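Local coordinates for protein diguanylate cyclase/phosphodiesterase (Caldicellulosiruptor saccharolyticus, PDB 3MTK) that probably takes part in cyclic di-GMP turnover as a cyclic-guanylate-specific phosphodiesterase, this chain being the GGDEF-domain piece of the longer protein, at residues A[59-64]-A[112-117]. Residues are numbered along the deposited sequence; the frame is centred on the assembly and turned at random.
Sequences VDELII and YNVNGN
The small two-stranded antiparallel hairpin of the GGDEF domain packs through Y112 and V114 against E61 and L62 of helix 56-74. L62 touches both with the end of its side chain, which crosses that of Y112 at about a right angle. Its CD2 methyl sits over one face of the Y112 ring, displaced toward the rim, in a CH-pi contact 4.2 Å from the ring centroid. The nearest ring atom to L62 CD2 is Y112 CG, at 3.8 Å. The CG of L62 also lies 4.2 Å from V114 CG2. With CG1 anti to the backbone N (chi1 -172°) and CG2 anti to the carbonyl carbon, the two methyls of V114 diverge, CG1 coming 3.5 Å from E61 CB and CG2 lying against L62. Strand 112-114 pairs with strand 117-119, apart from the central sheet, and a type I' turn from V114 to N117 joins the two. V114 O accepts two bonds there: one from N117 N at 2.8 Å and one from the side-chain ND2 of N117 at 3.1 Å, the latter in the carbonyl plane. Further along the helix R69 makes a cation-pi contact with Y112, while L50 of helix 47-54 and V121 also touch L62.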
loop_
_atom_site.group_PDB
_atom_site.type_symbol
_atom_site.label_atom_id
_atom_site.label_comp_id
_atom_site.label_asym_id
_atom_site.label_seq_id
_atom_site.Cartn_x
_atom_site.Cartn_y
_atom_site.Cartn_z
ATOM N N VAL A 59 11.017 -14.353 4.012
ATOM C CA VAL A 59 10.336 -13.066 4.060
ATOM C C VAL A 59 10.205 -12.352 2.720
ATOM O O VAL A 59 9.249 -11.607 2.508
ATOM C CB VAL A 59 11.025 -12.119 5.047
ATOM C CG1 VAL A 59 10.352 -10.764 5.024
ATOM C CG2 VAL A 59 10.973 -12.711 6.434
ATOM N N ASP A 60 11.168 -12.550 1.826
ATOM C CA ASP A 60 11.064 -11.913 0.523
ATOM C C ASP A 60 9.946 -12.608 -0.243
ATOM O O ASP A 60 9.231 -11.981 -1.026
ATOM C CB ASP A 60 12.395 -11.983 -0.227
ATOM C CG ASP A 60 13.439 -11.033 0.358
ATOM O OD1 ASP A 60 13.078 -9.888 0.704
ATOM O OD2 ASP A 60 14.621 -11.417 0.470
ATOM N N GLU A 61 9.782 -13.905 0.012
ATOM C CA GLU A 61 8.731 -14.686 -0.625
ATOM C C GLU A 61 7.389 -14.193 -0.104
ATOM O O GLU A 61 6.428 -14.047 -0.855
ATOM C CB GLU A 61 8.900 -16.172 -0.298
ATOM C CG GLU A 61 9.512 -16.988 -1.426
ATOM C CD GLU A 61 8.586 -17.094 -2.625
ATOM O OE1 GLU A 61 7.467 -17.622 -2.454
ATOM O OE2 GLU A 61 8.971 -16.650 -3.732
ATOM N N LEU A 62 7.344 -13.938 1.194
ATOM C CA LEU A 62 6.146 -13.430 1.855
ATOM C C LEU A 62 5.726 -12.097 1.207
ATOM O O LEU A 62 4.552 -11.883 0.889
ATOM C CB LEU A 62 6.458 -13.192 3.325
ATOM C CG LEU A 62 5.371 -13.363 4.376
ATOM C CD1 LEU A 62 5.725 -12.433 5.532
ATOM C CD2 LEU A 62 3.977 -13.056 3.824
ATOM N N ILE A 63 6.700 -11.206 1.016
ATOM C CA ILE A 63 6.457 -9.896 0.412
ATOM C C ILE A 63 5.841 -10.094 -0.968
ATOM O O ILE A 63 4.878 -9.417 -1.331
ATOM C CB ILE A 63 7.775 -9.077 0.279
ATOM C CG1 ILE A 63 8.334 -8.743 1.659
ATOM C CG2 ILE A 63 7.525 -7.778 -0.480
ATOM C CD1 ILE A 63 7.468 -7.806 2.455
ATOM N N ILE A 64 6.392 -11.023 -1.745
ATOM C CA ILE A 64 5.834 -11.273 -3.071
ATOM C C ILE A 64 4.384 -11.692 -2.879
ATOM O O ILE A 64 3.482 -11.109 -3.480
ATOM C CB ILE A 64 6.600 -12.382 -3.826
ATOM C CG1 ILE A 64 7.998 -11.887 -4.205
ATOM C CG2 ILE A 64 5.840 -12.767 -5.087
ATOM C CD1 ILE A 64 8.831 -12.918 -4.974
ATOM N N TYR A 112 -0.799 -16.750 5.002
ATOM C CA TYR A 112 -0.030 -16.901 3.774
ATOM C C TYR A 112 0.696 -18.231 3.886
ATOM O O TYR A 112 1.354 -18.505 4.893
ATOM C CB TYR A 112 1.006 -15.777 3.605
ATOM C CG TYR A 112 0.420 -14.398 3.449
ATOM C CD1 TYR A 112 0.098 -13.630 4.557
ATOM C CD2 TYR A 112 0.145 -13.880 2.184
ATOM C CE1 TYR A 112 -0.486 -12.392 4.419
ATOM C CE2 TYR A 112 -0.439 -12.637 2.036
ATOM C CZ TYR A 112 -0.756 -11.903 3.156
ATOM O OH TYR A 112 -1.385 -10.694 3.012
ATOM N N ASN A 113 0.559 -19.062 2.860
ATOM C CA ASN A 113 1.211 -20.360 2.845
ATOM C C ASN A 113 2.464 -20.160 2.029
ATOM O O ASN A 113 2.462 -20.342 0.816
ATOM C CB ASN A 113 0.297 -21.412 2.198
ATOM C CG ASN A 113 0.883 -22.822 2.238
ATOM O OD1 ASN A 113 0.145 -23.806 2.180
ATOM N ND2 ASN A 113 2.208 -22.925 2.322
ATOM N N VAL A 114 3.527 -19.755 2.706
ATOM C CA VAL A 114 4.800 -19.521 2.050
ATOM C C VAL A 114 5.712 -20.724 2.255
ATOM O O VAL A 114 6.251 -20.929 3.340
ATOM C CB VAL A 114 5.482 -18.263 2.617
ATOM C CG1 VAL A 114 6.709 -17.920 1.786
ATOM C CG2 VAL A 114 4.496 -17.109 2.635
ATOM N N ASN A 115 5.878 -21.522 1.205
ATOM C CA ASN A 115 6.720 -22.709 1.278
ATOM C C ASN A 115 6.357 -23.547 2.503
ATOM O O ASN A 115 7.203 -23.825 3.355
ATOM C CB ASN A 115 8.196 -22.308 1.347
ATOM C CG ASN A 115 9.131 -23.507 1.281
ATOM O OD1 ASN A 115 9.125 -24.266 0.303
ATOM N ND2 ASN A 115 9.944 -23.684 2.325
ATOM N N GLY A 116 5.090 -23.935 2.595
ATOM C CA GLY A 116 4.649 -24.742 3.720
ATOM C C GLY A 116 4.538 -23.976 5.024
ATOM O O GLY A 116 3.903 -24.441 5.973
ATOM N N ASN A 117 5.160 -22.803 5.080
ATOM C CA ASN A 117 5.115 -21.973 6.281
ATOM C C ASN A 117 3.823 -21.154 6.324
ATOM O O ASN A 117 3.598 -20.285 5.476
ATOM C CB ASN A 117 6.316 -21.027 6.311
ATOM C CG ASN A 117 7.632 -21.755 6.464
ATOM O OD1 ASN A 117 8.068 -22.045 7.578
ATOM N ND2 ASN A 117 8.272 -22.061 5.342
#